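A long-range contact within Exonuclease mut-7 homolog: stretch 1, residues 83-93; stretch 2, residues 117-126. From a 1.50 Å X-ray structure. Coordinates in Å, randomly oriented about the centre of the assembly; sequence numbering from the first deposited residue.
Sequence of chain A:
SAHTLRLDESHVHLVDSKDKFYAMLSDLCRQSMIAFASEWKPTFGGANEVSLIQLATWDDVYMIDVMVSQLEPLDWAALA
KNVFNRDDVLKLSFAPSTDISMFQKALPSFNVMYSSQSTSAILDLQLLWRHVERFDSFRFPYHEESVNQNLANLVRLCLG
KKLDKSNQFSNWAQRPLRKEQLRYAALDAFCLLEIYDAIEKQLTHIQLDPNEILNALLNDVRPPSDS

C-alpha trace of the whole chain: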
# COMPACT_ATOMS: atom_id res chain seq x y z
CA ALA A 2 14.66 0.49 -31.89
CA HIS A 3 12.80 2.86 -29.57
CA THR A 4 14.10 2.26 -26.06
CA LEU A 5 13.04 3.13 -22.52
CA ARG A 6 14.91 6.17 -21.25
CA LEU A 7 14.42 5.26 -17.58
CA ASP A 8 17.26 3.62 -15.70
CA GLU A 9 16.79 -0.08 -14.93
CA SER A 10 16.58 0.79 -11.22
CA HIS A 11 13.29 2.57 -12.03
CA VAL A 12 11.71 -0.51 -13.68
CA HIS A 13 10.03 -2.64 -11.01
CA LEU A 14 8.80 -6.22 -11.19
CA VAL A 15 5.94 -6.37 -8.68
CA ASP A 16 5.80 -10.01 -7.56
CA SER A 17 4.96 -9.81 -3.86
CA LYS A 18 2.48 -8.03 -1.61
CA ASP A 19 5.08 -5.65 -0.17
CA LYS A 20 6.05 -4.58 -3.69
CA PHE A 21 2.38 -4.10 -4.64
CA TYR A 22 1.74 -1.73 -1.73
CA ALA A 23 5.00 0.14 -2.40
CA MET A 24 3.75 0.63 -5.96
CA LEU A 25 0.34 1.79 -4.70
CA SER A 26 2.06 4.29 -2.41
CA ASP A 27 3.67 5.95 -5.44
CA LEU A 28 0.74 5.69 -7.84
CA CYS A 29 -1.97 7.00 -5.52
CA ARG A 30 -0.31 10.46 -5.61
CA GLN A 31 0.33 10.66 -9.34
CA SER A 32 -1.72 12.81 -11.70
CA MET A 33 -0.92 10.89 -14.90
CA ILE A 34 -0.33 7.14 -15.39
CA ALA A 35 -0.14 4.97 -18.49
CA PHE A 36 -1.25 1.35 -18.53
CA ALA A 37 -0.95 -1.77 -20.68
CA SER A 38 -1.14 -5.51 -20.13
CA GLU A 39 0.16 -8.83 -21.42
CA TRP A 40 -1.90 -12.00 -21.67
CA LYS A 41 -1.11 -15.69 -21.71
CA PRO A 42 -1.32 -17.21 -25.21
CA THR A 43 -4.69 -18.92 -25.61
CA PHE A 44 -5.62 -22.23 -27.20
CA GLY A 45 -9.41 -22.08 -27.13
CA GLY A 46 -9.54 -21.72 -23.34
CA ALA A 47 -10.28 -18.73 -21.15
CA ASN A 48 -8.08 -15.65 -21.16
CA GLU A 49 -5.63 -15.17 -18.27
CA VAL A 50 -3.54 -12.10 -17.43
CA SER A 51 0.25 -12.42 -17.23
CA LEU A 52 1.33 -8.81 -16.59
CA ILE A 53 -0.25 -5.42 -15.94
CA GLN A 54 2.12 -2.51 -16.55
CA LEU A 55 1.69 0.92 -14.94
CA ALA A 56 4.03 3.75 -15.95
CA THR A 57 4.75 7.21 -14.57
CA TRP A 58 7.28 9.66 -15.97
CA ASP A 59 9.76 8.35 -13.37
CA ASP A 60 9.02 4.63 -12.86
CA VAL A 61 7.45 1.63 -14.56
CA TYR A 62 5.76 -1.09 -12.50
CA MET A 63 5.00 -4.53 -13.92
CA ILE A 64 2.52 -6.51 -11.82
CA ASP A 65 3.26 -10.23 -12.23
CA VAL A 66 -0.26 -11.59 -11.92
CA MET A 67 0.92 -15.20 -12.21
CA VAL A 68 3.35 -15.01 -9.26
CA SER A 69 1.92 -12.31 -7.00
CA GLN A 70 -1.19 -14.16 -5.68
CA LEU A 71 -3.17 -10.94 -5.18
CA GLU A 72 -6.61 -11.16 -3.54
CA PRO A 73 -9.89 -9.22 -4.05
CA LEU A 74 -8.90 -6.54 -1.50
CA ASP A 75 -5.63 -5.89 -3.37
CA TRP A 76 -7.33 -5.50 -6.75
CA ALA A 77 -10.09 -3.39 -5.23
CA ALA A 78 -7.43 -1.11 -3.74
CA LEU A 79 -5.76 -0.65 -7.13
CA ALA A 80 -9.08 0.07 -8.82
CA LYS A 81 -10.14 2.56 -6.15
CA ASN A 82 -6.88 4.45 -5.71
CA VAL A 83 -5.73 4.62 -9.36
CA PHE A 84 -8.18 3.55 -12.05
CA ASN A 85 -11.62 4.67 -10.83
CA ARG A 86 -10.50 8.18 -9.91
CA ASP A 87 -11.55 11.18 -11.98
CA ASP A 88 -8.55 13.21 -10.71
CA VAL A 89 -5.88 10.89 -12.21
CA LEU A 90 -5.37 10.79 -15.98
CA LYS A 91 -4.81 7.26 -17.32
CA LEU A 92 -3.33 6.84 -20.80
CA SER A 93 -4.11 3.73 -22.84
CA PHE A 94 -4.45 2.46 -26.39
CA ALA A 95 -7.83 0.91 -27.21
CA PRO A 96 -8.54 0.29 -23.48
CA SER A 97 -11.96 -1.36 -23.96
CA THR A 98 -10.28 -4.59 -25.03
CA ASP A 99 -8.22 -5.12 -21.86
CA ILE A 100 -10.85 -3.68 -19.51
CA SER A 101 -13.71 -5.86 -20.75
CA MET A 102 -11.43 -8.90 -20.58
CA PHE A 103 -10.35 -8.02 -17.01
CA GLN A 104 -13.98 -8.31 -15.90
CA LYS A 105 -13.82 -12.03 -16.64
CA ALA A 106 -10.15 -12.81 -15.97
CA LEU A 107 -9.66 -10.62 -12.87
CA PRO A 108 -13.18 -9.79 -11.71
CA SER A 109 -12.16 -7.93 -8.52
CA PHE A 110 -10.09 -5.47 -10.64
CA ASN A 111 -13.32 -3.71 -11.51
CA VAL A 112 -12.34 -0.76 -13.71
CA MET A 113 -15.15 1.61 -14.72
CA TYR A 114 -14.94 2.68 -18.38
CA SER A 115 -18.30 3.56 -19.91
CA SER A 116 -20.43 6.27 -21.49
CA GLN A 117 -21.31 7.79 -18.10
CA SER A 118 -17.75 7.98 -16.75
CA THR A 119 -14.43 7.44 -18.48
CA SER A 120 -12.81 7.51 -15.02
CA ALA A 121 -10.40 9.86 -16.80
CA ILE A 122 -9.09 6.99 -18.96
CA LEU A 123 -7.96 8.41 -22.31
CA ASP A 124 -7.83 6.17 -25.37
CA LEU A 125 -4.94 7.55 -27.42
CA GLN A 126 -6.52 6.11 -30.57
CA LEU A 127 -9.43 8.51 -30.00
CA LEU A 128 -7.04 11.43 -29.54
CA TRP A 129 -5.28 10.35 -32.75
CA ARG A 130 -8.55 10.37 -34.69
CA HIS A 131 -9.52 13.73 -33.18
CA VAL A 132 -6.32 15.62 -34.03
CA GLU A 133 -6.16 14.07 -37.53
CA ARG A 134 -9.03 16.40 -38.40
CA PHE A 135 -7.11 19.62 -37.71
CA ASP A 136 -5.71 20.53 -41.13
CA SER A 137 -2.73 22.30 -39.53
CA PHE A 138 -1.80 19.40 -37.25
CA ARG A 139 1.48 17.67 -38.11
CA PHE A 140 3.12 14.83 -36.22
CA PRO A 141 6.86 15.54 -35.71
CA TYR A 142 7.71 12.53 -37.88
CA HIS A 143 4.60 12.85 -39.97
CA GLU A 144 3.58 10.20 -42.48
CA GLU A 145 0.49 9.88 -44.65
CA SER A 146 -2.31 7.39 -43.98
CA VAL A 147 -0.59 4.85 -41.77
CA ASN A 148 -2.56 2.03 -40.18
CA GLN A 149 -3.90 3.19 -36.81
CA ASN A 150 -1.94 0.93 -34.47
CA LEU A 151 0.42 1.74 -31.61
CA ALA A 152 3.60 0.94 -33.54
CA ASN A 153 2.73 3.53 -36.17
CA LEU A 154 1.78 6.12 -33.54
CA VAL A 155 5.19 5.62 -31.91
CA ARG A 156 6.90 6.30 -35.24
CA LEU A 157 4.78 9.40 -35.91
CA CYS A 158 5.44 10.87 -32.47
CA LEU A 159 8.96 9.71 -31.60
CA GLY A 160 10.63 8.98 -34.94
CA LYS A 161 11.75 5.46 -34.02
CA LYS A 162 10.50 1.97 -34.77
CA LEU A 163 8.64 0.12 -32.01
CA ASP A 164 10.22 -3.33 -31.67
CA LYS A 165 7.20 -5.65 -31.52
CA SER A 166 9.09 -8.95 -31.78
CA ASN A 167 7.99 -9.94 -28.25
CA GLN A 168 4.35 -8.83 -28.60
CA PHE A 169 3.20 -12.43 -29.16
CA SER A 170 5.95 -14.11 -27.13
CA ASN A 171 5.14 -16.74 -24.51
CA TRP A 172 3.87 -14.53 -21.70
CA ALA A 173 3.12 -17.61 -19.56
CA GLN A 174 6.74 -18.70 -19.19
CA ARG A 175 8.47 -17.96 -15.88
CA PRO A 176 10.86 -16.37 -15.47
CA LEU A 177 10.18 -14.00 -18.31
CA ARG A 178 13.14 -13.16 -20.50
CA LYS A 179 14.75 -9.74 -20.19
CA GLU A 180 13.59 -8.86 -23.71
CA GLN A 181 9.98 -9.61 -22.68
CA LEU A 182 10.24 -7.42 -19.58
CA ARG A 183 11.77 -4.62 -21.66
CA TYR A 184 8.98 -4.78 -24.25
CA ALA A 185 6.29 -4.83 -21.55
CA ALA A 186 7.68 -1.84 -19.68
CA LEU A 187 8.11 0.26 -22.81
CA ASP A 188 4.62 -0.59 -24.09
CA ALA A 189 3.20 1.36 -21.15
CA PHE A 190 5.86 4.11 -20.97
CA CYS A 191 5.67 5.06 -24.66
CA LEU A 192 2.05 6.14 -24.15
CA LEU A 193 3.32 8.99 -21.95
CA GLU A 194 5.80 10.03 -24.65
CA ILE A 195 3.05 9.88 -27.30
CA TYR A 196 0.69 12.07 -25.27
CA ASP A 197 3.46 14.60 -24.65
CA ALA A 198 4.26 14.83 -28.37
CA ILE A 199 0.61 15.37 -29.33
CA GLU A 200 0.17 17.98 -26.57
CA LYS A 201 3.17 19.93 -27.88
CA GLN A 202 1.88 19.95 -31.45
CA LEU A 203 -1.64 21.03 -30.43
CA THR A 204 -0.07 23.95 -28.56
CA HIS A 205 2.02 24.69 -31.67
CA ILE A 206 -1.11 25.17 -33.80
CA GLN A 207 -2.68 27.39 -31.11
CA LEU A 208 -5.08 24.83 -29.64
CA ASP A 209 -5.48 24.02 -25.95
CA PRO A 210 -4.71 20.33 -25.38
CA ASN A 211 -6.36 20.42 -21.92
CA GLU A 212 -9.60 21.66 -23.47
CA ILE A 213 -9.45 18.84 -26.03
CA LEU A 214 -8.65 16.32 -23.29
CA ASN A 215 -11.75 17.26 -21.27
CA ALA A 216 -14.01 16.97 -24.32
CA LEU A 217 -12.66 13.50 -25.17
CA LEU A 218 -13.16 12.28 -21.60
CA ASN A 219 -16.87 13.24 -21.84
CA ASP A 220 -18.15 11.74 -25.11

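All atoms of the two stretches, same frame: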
# COMPACT_ATOMS: atom_id res chain seq x y z
N VAL A 83 -6.37 4.24 -8.10
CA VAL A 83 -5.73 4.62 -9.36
C VAL A 83 -6.76 4.70 -10.49
O VAL A 83 -6.94 5.76 -11.10
CB VAL A 83 -4.60 3.64 -9.73
CG1 VAL A 83 -4.02 3.96 -11.11
CG2 VAL A 83 -3.50 3.68 -8.66
N PHE A 84 -7.45 3.60 -10.79
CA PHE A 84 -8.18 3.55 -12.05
C PHE A 84 -9.52 4.27 -12.00
O PHE A 84 -9.88 4.99 -12.94
CB PHE A 84 -8.37 2.10 -12.49
CG PHE A 84 -7.16 1.54 -13.14
CD1 PHE A 84 -6.09 1.12 -12.37
CD2 PHE A 84 -7.05 1.51 -14.52
CE1 PHE A 84 -4.95 0.62 -12.96
CE2 PHE A 84 -5.91 1.02 -15.12
CZ PHE A 84 -4.85 0.57 -14.34
N ASN A 85 -10.28 4.09 -10.92
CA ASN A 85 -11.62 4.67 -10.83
C ASN A 85 -11.62 6.02 -10.15
O ASN A 85 -12.49 6.32 -9.31
CB ASN A 85 -12.55 3.70 -10.10
CG ASN A 85 -12.76 2.42 -10.88
OD1 ASN A 85 -12.64 2.40 -12.11
ND2 ASN A 85 -13.08 1.35 -10.17
N ARG A 86 -10.63 6.84 -10.46
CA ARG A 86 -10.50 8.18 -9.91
C ARG A 86 -10.56 9.19 -11.05
O ARG A 86 -9.79 9.08 -12.01
CB ARG A 86 -9.19 8.34 -9.17
CG ARG A 86 -9.15 7.63 -7.85
CD ARG A 86 -7.79 7.81 -7.24
NE ARG A 86 -7.47 9.22 -7.03
CZ ARG A 86 -6.29 9.64 -6.59
NH1 ARG A 86 -5.33 8.75 -6.36
NH2 ARG A 86 -6.06 10.93 -6.41
N ASP A 87 -11.45 10.17 -10.94
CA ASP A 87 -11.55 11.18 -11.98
C ASP A 87 -10.41 12.19 -11.93
O ASP A 87 -10.25 12.95 -12.90
CB ASP A 87 -12.89 11.92 -11.86
CG ASP A 87 -14.07 11.10 -12.36
OD1 ASP A 87 -15.22 11.42 -11.99
OD2 ASP A 87 -13.85 10.13 -13.11
N ASP A 88 -9.62 12.22 -10.86
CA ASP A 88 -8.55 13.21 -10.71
C ASP A 88 -7.18 12.66 -11.11
O ASP A 88 -6.16 13.33 -10.88
CB ASP A 88 -8.52 13.77 -9.27
CG ASP A 88 -8.34 12.70 -8.20
OD1 ASP A 88 -8.64 11.52 -8.47
OD2 ASP A 88 -7.90 13.03 -7.07
N VAL A 89 -7.12 11.46 -11.68
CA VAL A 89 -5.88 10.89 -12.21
C VAL A 89 -6.11 10.54 -13.67
O VAL A 89 -7.02 9.77 -14.00
CB VAL A 89 -5.42 9.66 -11.42
CG1 VAL A 89 -4.05 9.20 -11.91
CG2 VAL A 89 -5.42 9.96 -9.93
N LEU A 90 -5.32 11.14 -14.56
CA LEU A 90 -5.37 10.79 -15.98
C LEU A 90 -4.69 9.44 -16.21
O LEU A 90 -3.55 9.25 -15.79
CB LEU A 90 -4.70 11.88 -16.82
CG LEU A 90 -4.59 11.60 -18.31
CD1 LEU A 90 -5.96 11.45 -18.96
CD2 LEU A 90 -3.79 12.69 -19.01
N LYS A 91 -5.39 8.52 -16.86
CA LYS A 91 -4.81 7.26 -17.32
C LYS A 91 -4.71 7.28 -18.83
O LYS A 91 -5.68 7.61 -19.52
CB LYS A 91 -5.63 6.04 -16.88
CG LYS A 91 -5.36 5.51 -15.46
CD LYS A 91 -6.00 6.42 -14.39
CE LYS A 91 -7.50 6.58 -14.60
NZ LYS A 91 -8.18 7.34 -13.47
N LEU A 92 -3.53 6.96 -19.36
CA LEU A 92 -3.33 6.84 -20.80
C LEU A 92 -3.35 5.38 -21.20
O LEU A 92 -2.83 4.53 -20.47
CB LEU A 92 -2.00 7.46 -21.22
CG LEU A 92 -1.77 8.92 -20.87
CD1 LEU A 92 -0.36 9.31 -21.22
CD2 LEU A 92 -2.77 9.78 -21.61
N SER A 93 -3.93 5.10 -22.36
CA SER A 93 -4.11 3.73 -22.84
C SER A 93 -4.21 3.77 -24.35
O SER A 93 -4.31 4.84 -24.96
CB SER A 93 -5.37 3.13 -22.21
OG SER A 93 -6.50 3.87 -22.66
N GLN A 117 -21.11 6.87 -19.22
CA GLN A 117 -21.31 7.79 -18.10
C GLN A 117 -19.99 8.39 -17.64
O GLN A 117 -19.82 9.61 -17.62
CB GLN A 117 -22.02 7.07 -16.95
CG GLN A 117 -21.63 5.61 -16.83
CD GLN A 117 -22.10 4.96 -15.54
OE1 GLN A 117 -22.08 5.57 -14.47
NE2 GLN A 117 -22.51 3.70 -15.63
N SER A 118 -19.04 7.53 -17.27
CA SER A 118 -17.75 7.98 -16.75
C SER A 118 -16.62 7.23 -17.41
O SER A 118 -16.59 5.99 -17.40
CB SER A 118 -17.67 7.81 -15.23
OG SER A 118 -16.48 8.40 -14.74
N THR A 119 -15.68 7.98 -17.99
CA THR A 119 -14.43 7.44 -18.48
C THR A 119 -13.45 7.13 -17.36
O THR A 119 -12.39 6.55 -17.63
CB THR A 119 -13.78 8.44 -19.44
OG1 THR A 119 -13.55 9.67 -18.73
CG2 THR A 119 -14.68 8.70 -20.62
N SER A 120 -13.76 7.54 -16.13
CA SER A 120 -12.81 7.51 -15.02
C SER A 120 -11.50 8.17 -15.41
O SER A 120 -10.43 7.79 -14.92
CB SER A 120 -12.57 6.07 -14.54
OG SER A 120 -13.78 5.48 -14.09
N ALA A 121 -11.57 9.16 -16.30
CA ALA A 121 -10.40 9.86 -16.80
C ALA A 121 -9.41 8.92 -17.50
O ALA A 121 -8.20 9.14 -17.45
CB ALA A 121 -9.71 10.65 -15.68
N ILE A 122 -9.92 7.86 -18.12
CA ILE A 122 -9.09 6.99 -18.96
C ILE A 122 -9.17 7.50 -20.40
O ILE A 122 -10.25 7.48 -21.01
CB ILE A 122 -9.55 5.52 -18.86
CG1 ILE A 122 -9.39 4.99 -17.43
CG2 ILE A 122 -8.75 4.64 -19.83
CD1 ILE A 122 -10.22 3.74 -17.17
N LEU A 123 -8.03 7.90 -20.94
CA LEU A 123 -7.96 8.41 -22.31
C LEU A 123 -7.45 7.33 -23.25
O LEU A 123 -6.33 6.82 -23.08
CB LEU A 123 -7.05 9.63 -22.38
CG LEU A 123 -6.88 10.14 -23.82
CD1 LEU A 123 -8.19 10.73 -24.34
CD2 LEU A 123 -5.76 11.16 -23.89
N ASP A 124 -8.25 7.01 -24.26
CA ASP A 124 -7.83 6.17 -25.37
C ASP A 124 -7.03 7.02 -26.35
O ASP A 124 -7.59 7.94 -26.96
CB ASP A 124 -9.06 5.57 -26.04
CG ASP A 124 -8.71 4.64 -27.19
OD1 ASP A 124 -7.51 4.45 -27.49
OD2 ASP A 124 -9.66 4.08 -27.78
N LEU A 125 -5.74 6.73 -26.52
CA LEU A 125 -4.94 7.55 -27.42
C LEU A 125 -5.35 7.37 -28.88
O LEU A 125 -5.08 8.26 -29.69
CB LEU A 125 -3.45 7.26 -27.26
CG LEU A 125 -2.85 7.84 -25.97
CD1 LEU A 125 -1.45 7.31 -25.77
CD2 LEU A 125 -2.84 9.36 -26.00
N GLN A 126 -5.99 6.25 -29.22
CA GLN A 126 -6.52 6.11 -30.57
C GLN A 126 -7.62 7.12 -30.85
O GLN A 126 -7.76 7.58 -31.99
CB GLN A 126 -7.02 4.68 -30.80
CG GLN A 126 -7.25 4.35 -32.27
CD GLN A 126 -7.45 2.87 -32.50
OE1 GLN A 126 -8.02 2.17 -31.66
NE2 GLN A 126 -7.00 2.37 -33.65
O HOH W 1 -14.77 6.52 -11.68

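Two parallel strands, 90-93 and 122-124, form the centre of this contact. Lys 91 pairs with Ile 122, Leu 92 with Leu 123, and Ser 93 with Asp 124. Lys 91 N donates to Ala 121 O (2.9 Å), and Leu 123 N donates to Lys 91 O (2.8 Å); both are nearly straight. Ser 93 N to Leu 123 O (3.0 Å) is weak, but Ser 93 OG donates to Leu 123 O too (3.0 Å). The ladder ends with Leu 125 N donating to Ser 93 O (2.8 Å). There the second stretch turns into a helix, capped by Asp 124 OD1, which accepts from Gln 126 N (2.9 Å).

Lys 91 is buried, and its charge is met by carbonyl groups. Lys 91 NZ donates to Ser 120 O across the contact (2.7 Å). Within its own stretch, Lys 91 NZ also donates to Val 89 O (2.7 Å), Phe 84 O (2.9 Å) and Val 83 O (3.1 Å). The amine thus gathers carbonyls from both stretches.

Apolar packing adds to this. Leu 92 CD2 lies 4.0 Å from Leu 123 CD2, on one sheet face. Leu 90 CD1 reaches Leu 123 CB at 4.0 Å.

A close contact is made by the small Ala 121, which points toward the first stretch; Ala 121 CB lies 3.3 Å from Val 89 O.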